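PDB 3R4S: botulinum neurotoxin type C1 from Clostridium botulinum, which enters nerve cells by binding gangliosides through its receptor-binding region and, as a zinc-dependent endopeptidase, probably cleaves proteins of the neurotransmitter release machinery. Local coordinates for residues K250-V255 with Y286-K291; N261-A266 with F282-K287. One frame throughout, in Å; residues are numbered along the deposited sequence.

Overall arrangement
Both contacts lie in the C-terminal receptor-binding part of the chain, their centres about 10 Å apart, and they share Tyr286 and Lys287. Interaction 1 pairs strand 251-256 with strand 288-292, and the apolar side chains of Tyr252, Met254, Ile288 and Ile290 pack on its buried side. Interaction 2 sets strand 262-267 against the irregular run 282-287 and is nearer the surface: a single direct backbone hydrogen bond, a bridging water and aromatic side chains do the work. The two meet where the Tyr253 ring packs on the backbone, CE2 lying 3.2 Å from Phe282 O. N-acetyl-beta-neuraminic acid touches both through Tyr286 and interaction 2 also through Tyr265 and Ala266, whereas N-acetyl-alpha-neuraminic acid touches interaction 1 at Lys291.

Interaction 1: residues K250-V255 with Y286-K291; sequences KEYYMV and YKIIIK. With SLB (N-acetyl-beta-neuraminic acid), chain C; SIA (N-acetyl-alpha-neuraminic acid), chain D.
Tyr252 and Ile288 form the antiparallel hydrogen-bonded pair that joins strand 251-256 to strand 288-292 in the C-terminal receptor-binding part of the chain. Tyr252 N donates to Ile288 O over 2.8 Å, with 166° at the hydrogen, and Ile288 N returns a bond to Tyr252 O at 2.9 Å. The axes of 251-255 and 288-291 run at 113°, consistent with so short a pairing. Water takes over at both ends: one molecule accepts from Lys250 N and Ile290 N, another accepts from Met254 N and donates to Tyr286 O.

On the Tyr252 side the contact is apolar. With CG1 between backbone N and carbonyl carbon (chi1 64°), Ile288 puts CG1 4.0 Å from Met254 CB and CD1 at the Tyr252 ring edge. Ile290 CD1 reaches Tyr252 CD2 at 4.2 Å. The Tyr252 hydroxyl bonds to Arg247 N, while Phe426 touches both Met254 and Ile288.

On the opposite face, which carries Glu251 and Ile289, Glu251 CG packs on Ile289 CG1 at 4.0 Å. Lys287 runs extended alongside Tyr253, its CG 3.8 Å from Tyr253 CE1. Its NZ stops 4.1 Å from Glu251 OE1, too far for a salt bridge, so any attraction is probably weak.

Such antiparallel pairing, continued by strands 307-314 and 424-428, belongs to the beta-trefoil fold, and strand 288-292 has sialic acid sites near its two ends, at Tyr286 and Lys291.

Interaction 2: residues N261-A266 with F282-K287; sequences NRYMYA and FNEGYK. With SLB (N-acetyl-beta-neuraminic acid), chain C.
Tyr263, Met264, Tyr265 and Ala266 of strand 262-267 meet the irregular run Glu284-Tyr286 through one backbone hydrogen bond, a bridging water, side-chain packing and a shared sugar.

The polar part is small. Tyr286 N donates to Met264 O at 2.9 Å, close to straight (165° at the hydrogen). Gly285 CA adds a CA-H...O contact to the same oxygen. One water knits the backbones together: it accepts from Met264 N and donates to Glu284 O and Tyr286 O.

The packing falls into two patches. In the first, the Tyr263 side chain has CG between the backbone N and the carbonyl carbon (chi1 68°), which lays the ring against Glu284 and Gly285. Glu284 CB sits over one face of the ring, 4.0 Å from its centroid, as a CH-pi contact displaced toward the rim, while Gly285 CA comes within 3.4 Å of Tyr263 CD1. Gly285 takes a positive phi where the chain passes this close to the Tyr263 ring and Met264 O. The Glu284 carboxylate accepts bonds from Arg277 N and Asn278 N, which fix its end.

In the second patch the Tyr265 and Tyr286 rings are nearly parallel, 17° apart, but slid so far that they barely overlap; CD1 of Tyr265 is 3.5 Å from CE2 of Tyr286. Ala266 CB packs against that same CE2.

These three residues border N-acetyl-beta-neuraminic acid. Its O4 donates to Ala266 O at 2.8 Å, is 2.6 Å from Tyr286 OH and lies over one face of the Tyr265 ring.

Strand 262-267 pairs along its other edge with strand 270-275, Met264 reaches Met254 of strand 251-256, and Met312 and Ile314 of strand 307-314 touch Tyr286.

Interaction 1: residues K250-V255 with Y286-K291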
# COMPACT_ATOMS: atom_id res chain seq x y z
N LYS A 250 -6.20 17.45 2.20
CA LYS A 250 -6.86 16.52 1.30
C LYS A 250 -7.78 15.63 2.11
O LYS A 250 -7.41 15.16 3.19
CB LYS A 250 -5.82 15.70 0.53
CG LYS A 250 -6.36 14.52 -0.27
CD LYS A 250 -5.24 13.81 -1.03
CE LYS A 250 -5.75 12.57 -1.78
NZ LYS A 250 -6.71 12.91 -2.87
N GLU A 251 -8.99 15.42 1.60
CA GLU A 251 -10.00 14.63 2.29
C GLU A 251 -9.63 13.16 2.38
O GLU A 251 -9.30 12.54 1.37
CB GLU A 251 -11.34 14.74 1.56
CG GLU A 251 -11.99 16.11 1.65
CD GLU A 251 -13.41 16.09 1.10
OE1 GLU A 251 -13.65 15.50 0.02
OE2 GLU A 251 -14.29 16.67 1.76
N TYR A 252 -9.73 12.59 3.58
CA TYR A 252 -9.56 11.15 3.76
C TYR A 252 -10.68 10.54 4.58
O TYR A 252 -11.29 11.21 5.42
CB TYR A 252 -8.23 10.82 4.46
CG TYR A 252 -6.99 11.13 3.64
CD1 TYR A 252 -6.57 10.28 2.61
CD2 TYR A 252 -6.23 12.25 3.91
CE1 TYR A 252 -5.42 10.55 1.86
CE2 TYR A 252 -5.08 12.54 3.16
CZ TYR A 252 -4.68 11.69 2.15
OH TYR A 252 -3.54 11.99 1.42
N TYR A 253 -10.95 9.26 4.32
CA TYR A 253 -11.66 8.45 5.29
C TYR A 253 -10.63 7.86 6.27
O TYR A 253 -9.72 7.11 5.87
CB TYR A 253 -12.42 7.32 4.62
CG TYR A 253 -13.60 7.77 3.79
CD1 TYR A 253 -14.69 8.39 4.38
CD2 TYR A 253 -13.64 7.52 2.41
CE1 TYR A 253 -15.78 8.78 3.64
CE2 TYR A 253 -14.74 7.90 1.66
CZ TYR A 253 -15.81 8.53 2.28
OH TYR A 253 -16.90 8.92 1.54
N MET A 254 -10.78 8.22 7.53
CA MET A 254 -9.86 7.78 8.57
C MET A 254 -10.39 6.49 9.15
O MET A 254 -11.56 6.43 9.55
CB MET A 254 -9.75 8.86 9.64
CG MET A 254 -8.73 8.59 10.73
SD MET A 254 -8.51 10.04 11.79
CE MET A 254 -7.51 9.34 13.11
N VAL A 255 -9.56 5.46 9.20
CA VAL A 255 -9.99 4.16 9.70
C VAL A 255 -9.02 3.60 10.73
O VAL A 255 -7.82 3.89 10.71
CB VAL A 255 -10.13 3.13 8.56
CG1 VAL A 255 -11.26 3.53 7.61
CG2 VAL A 255 -8.82 2.99 7.80
N TYR A 286 -18.14 10.51 7.68
CA TYR A 286 -17.46 11.79 7.53
C TYR A 286 -15.99 11.61 7.17
O TYR A 286 -15.39 10.56 7.41
CB TYR A 286 -17.60 12.63 8.79
CG TYR A 286 -19.03 12.89 9.20
CD1 TYR A 286 -19.97 13.34 8.27
CD2 TYR A 286 -19.44 12.72 10.52
CE1 TYR A 286 -21.28 13.59 8.65
CE2 TYR A 286 -20.75 12.97 10.90
CZ TYR A 286 -21.66 13.40 9.96
OH TYR A 286 -22.96 13.65 10.34
N LYS A 287 -15.45 12.67 6.58
CA LYS A 287 -14.07 12.70 6.13
C LYS A 287 -13.28 13.63 7.03
O LYS A 287 -13.84 14.55 7.63
CB LYS A 287 -14.05 13.22 4.70
CG LYS A 287 -15.01 12.45 3.78
CD LYS A 287 -15.53 13.33 2.66
CE LYS A 287 -16.74 12.70 2.00
NZ LYS A 287 -17.02 13.30 0.66
N ILE A 288 -11.98 13.39 7.14
CA ILE A 288 -11.10 14.35 7.81
C ILE A 288 -10.16 14.98 6.79
O ILE A 288 -9.93 14.44 5.71
CB ILE A 288 -10.26 13.71 8.95
CG1 ILE A 288 -9.30 12.66 8.41
CG2 ILE A 288 -11.17 13.09 10.02
CD1 ILE A 288 -8.01 13.22 7.84
N ILE A 289 -9.63 16.14 7.16
CA ILE A 289 -8.57 16.77 6.40
C ILE A 289 -7.45 17.04 7.39
O ILE A 289 -7.71 17.52 8.50
CB ILE A 289 -9.04 18.11 5.78
CG1 ILE A 289 -10.14 17.85 4.75
CG2 ILE A 289 -7.86 18.85 5.16
CD1 ILE A 289 -10.70 19.12 4.12
N ILE A 290 -6.23 16.71 7.01
CA ILE A 290 -5.07 16.88 7.88
C ILE A 290 -4.45 18.25 7.65
O ILE A 290 -4.21 18.64 6.50
CB ILE A 290 -4.00 15.80 7.60
CG1 ILE A 290 -4.65 14.40 7.56
CG2 ILE A 290 -2.88 15.85 8.63
CD1 ILE A 290 -3.73 13.31 7.09
N LYS A 291 -4.18 18.98 8.72
CA LYS A 291 -3.59 20.32 8.59
C LYS A 291 -2.23 20.38 9.26
O LYS A 291 -2.06 19.94 10.40
CB LYS A 291 -4.50 21.39 9.21
CG LYS A 291 -5.95 21.31 8.76
CD LYS A 291 -6.10 21.63 7.28
CE LYS A 291 -5.72 23.08 6.97
NZ LYS A 291 -5.92 23.40 5.51
C1 SLB C . -28.09 13.38 13.34
C2 SLB C . -27.00 14.42 13.34
C3 SLB C . -25.67 13.73 13.02
C4 SLB C . -24.50 14.71 13.14
C5 SLB C . -24.49 15.28 14.54
C6 SLB C . -25.83 15.96 14.84
C7 SLB C . -25.84 16.39 16.30
C8 SLB C . -27.04 17.29 16.60
C9 SLB C . -27.03 17.78 18.04
C10 SLB C . -22.53 16.51 15.39
C11 SLB C . -21.66 17.70 15.17
N5 SLB C . -23.52 16.38 14.50
O1A SLB C . -28.21 12.60 14.31
O1B SLB C . -28.84 13.34 12.33
O2 SLB C . -27.31 15.36 12.31
O4 SLB C . -23.26 14.05 12.90
O6 SLB C . -26.96 15.09 14.61
O7 SLB C . -25.89 15.18 17.08
O8 SLB C . -27.05 18.43 15.71
O9 SLB C . -27.62 16.76 18.86
O10 SLB C . -22.35 15.71 16.31
C1 SIA D . -8.30 25.37 8.85
C2 SIA D . -7.65 26.72 9.06
C3 SIA D . -8.39 27.83 8.32
C4 SIA D . -9.67 28.27 9.00
C5 SIA D . -9.43 28.51 10.48
C6 SIA D . -8.83 27.25 11.08
C7 SIA D . -8.60 27.35 12.59
C8 SIA D . -7.97 26.06 13.11
C9 SIA D . -7.99 26.02 14.64
C10 SIA D . -11.10 29.73 11.73
C11 SIA D . -12.50 29.76 12.29
N5 SIA D . -10.76 28.64 11.05
O1A SIA D . -8.08 24.47 9.70
O1B SIA D . -9.02 25.19 7.83
O2 SIA D . -6.31 26.63 8.56
O4 SIA D . -10.14 29.49 8.40
O6 SIA D . -7.57 26.98 10.46
O7 SIA D . -7.72 28.44 12.87
O8 SIA D . -8.67 24.91 12.58
O9 SIA D . -9.34 25.78 15.05
O10 SIA D . -10.31 30.66 11.89
O HOH W 1 -5.22 15.86 4.42
O HOH W 2 -13.07 9.87 8.48

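Interaction 2: residues N261-A266 with F282-K287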
# COMPACT_ATOMS: atom_id res chain seq x y z
N ASN A 261 -14.20 -2.38 9.13
CA ASN A 261 -15.61 -2.42 8.76
C ASN A 261 -16.44 -1.32 9.42
O ASN A 261 -17.66 -1.33 9.36
CB ASN A 261 -16.22 -3.80 9.06
CG ASN A 261 -16.36 -4.06 10.55
OD1 ASN A 261 -15.76 -3.38 11.38
ND2 ASN A 261 -17.15 -5.08 10.90
N ARG A 262 -15.76 -0.35 10.05
CA ARG A 262 -16.44 0.78 10.68
C ARG A 262 -16.09 2.09 9.99
O ARG A 262 -14.93 2.35 9.67
CB ARG A 262 -16.05 0.91 12.15
CG ARG A 262 -16.24 -0.34 12.99
CD ARG A 262 -17.69 -0.74 13.08
NE ARG A 262 -18.03 -1.19 14.43
CZ ARG A 262 -17.78 -2.41 14.90
NH1 ARG A 262 -17.18 -3.32 14.13
NH2 ARG A 262 -18.13 -2.71 16.14
N TYR A 263 -17.10 2.93 9.78
CA TYR A 263 -16.85 4.28 9.29
C TYR A 263 -17.04 5.30 10.40
O TYR A 263 -17.58 5.00 11.47
CB TYR A 263 -17.76 4.61 8.10
CG TYR A 263 -19.22 4.73 8.46
CD1 TYR A 263 -19.73 5.92 8.98
CD2 TYR A 263 -20.10 3.66 8.27
CE1 TYR A 263 -21.07 6.04 9.31
CE2 TYR A 263 -21.45 3.77 8.60
CZ TYR A 263 -21.93 4.97 9.11
OH TYR A 263 -23.26 5.08 9.44
N MET A 264 -16.56 6.51 10.14
CA MET A 264 -16.54 7.56 11.14
C MET A 264 -17.83 8.37 11.10
O MET A 264 -18.25 8.83 10.03
CB MET A 264 -15.32 8.45 10.91
CG MET A 264 -14.78 9.07 12.16
SD MET A 264 -13.19 9.89 11.92
CE MET A 264 -12.12 8.66 12.68
N TYR A 265 -18.46 8.52 12.25
CA TYR A 265 -19.67 9.32 12.34
C TYR A 265 -19.57 10.26 13.53
O TYR A 265 -18.53 10.33 14.19
CB TYR A 265 -20.89 8.42 12.45
CG TYR A 265 -22.18 9.12 12.11
CD1 TYR A 265 -22.31 9.84 10.92
CD2 TYR A 265 -23.27 9.06 12.96
CE1 TYR A 265 -23.48 10.48 10.60
CE2 TYR A 265 -24.45 9.70 12.65
CZ TYR A 265 -24.55 10.41 11.47
OH TYR A 265 -25.73 11.06 11.15
N ALA A 266 -20.63 11.01 13.81
CA ALA A 266 -20.60 11.90 14.97
C ALA A 266 -21.97 12.12 15.58
O ALA A 266 -23.00 12.07 14.91
CB ALA A 266 -19.94 13.24 14.62
N PHE A 282 -15.12 2.08 0.43
CA PHE A 282 -14.95 3.06 1.49
C PHE A 282 -15.69 4.29 1.02
O PHE A 282 -15.15 5.10 0.27
CB PHE A 282 -13.47 3.39 1.71
CG PHE A 282 -12.68 2.29 2.36
CD1 PHE A 282 -12.84 2.01 3.71
CD2 PHE A 282 -11.77 1.54 1.63
CE1 PHE A 282 -12.12 1.00 4.32
CE2 PHE A 282 -11.05 0.53 2.23
CZ PHE A 282 -11.22 0.26 3.58
N ASN A 283 -16.95 4.43 1.44
CA ASN A 283 -17.74 5.53 0.93
C ASN A 283 -18.86 5.96 1.88
O ASN A 283 -19.92 6.42 1.45
CB ASN A 283 -18.30 5.19 -0.46
CG ASN A 283 -19.31 4.05 -0.42
OD1 ASN A 283 -19.69 3.56 0.65
ND2 ASN A 283 -19.76 3.63 -1.60
N GLU A 284 -18.62 5.80 3.18
CA GLU A 284 -19.63 6.13 4.18
C GLU A 284 -19.06 7.02 5.26
O GLU A 284 -17.88 6.95 5.59
CB GLU A 284 -20.19 4.85 4.81
CG GLU A 284 -20.89 3.93 3.82
CD GLU A 284 -21.23 2.58 4.42
OE1 GLU A 284 -22.17 2.49 5.24
OE2 GLU A 284 -20.54 1.60 4.09
N GLY A 285 -19.90 7.89 5.81
CA GLY A 285 -19.51 8.68 6.96
C GLY A 285 -18.70 9.91 6.64
O GLY A 285 -18.58 10.32 5.48
N TYR A 286 -18.14 10.51 7.68
CA TYR A 286 -17.46 11.79 7.53
C TYR A 286 -15.99 11.61 7.17
O TYR A 286 -15.39 10.56 7.41
CB TYR A 286 -17.60 12.63 8.79
CG TYR A 286 -19.03 12.89 9.20
CD1 TYR A 286 -19.97 13.34 8.27
CD2 TYR A 286 -19.44 12.72 10.52
CE1 TYR A 286 -21.28 13.59 8.65
CE2 TYR A 286 -20.75 12.97 10.90
CZ TYR A 286 -21.66 13.40 9.96
OH TYR A 286 -22.96 13.65 10.34
N LYS A 287 -15.45 12.67 6.58
CA LYS A 287 -14.07 12.70 6.13
C LYS A 287 -13.28 13.63 7.03
O LYS A 287 -13.84 14.55 7.63
CB LYS A 287 -14.05 13.22 4.70
CG LYS A 287 -15.01 12.45 3.78
CD LYS A 287 -15.53 13.33 2.66
CE LYS A 287 -16.74 12.70 2.00
NZ LYS A 287 -17.02 13.30 0.66
C1 SLB C . -28.09 13.38 13.34
C2 SLB C . -27.00 14.42 13.34
C3 SLB C . -25.67 13.73 13.02
C4 SLB C . -24.50 14.71 13.14
C5 SLB C . -24.49 15.28 14.54
C6 SLB C . -25.83 15.96 14.84
C7 SLB C . -25.84 16.39 16.30
C8 SLB C . -27.04 17.29 16.60
C9 SLB C . -27.03 17.78 18.04
C10 SLB C . -22.53 16.51 15.39
C11 SLB C . -21.66 17.70 15.17
N5 SLB C . -23.52 16.38 14.50
O1A SLB C . -28.21 12.60 14.31
O1B SLB C . -28.84 13.34 12.33
O2 SLB C . -27.31 15.36 12.31
O4 SLB C . -23.26 14.05 12.90
O6 SLB C . -26.96 15.09 14.61
O7 SLB C . -25.89 15.18 17.08
O8 SLB C . -27.05 18.43 15.71
O9 SLB C . -27.62 16.76 18.86
O10 SLB C . -22.35 15.71 16.31
O HOH W 3 -15.99 7.73 7.56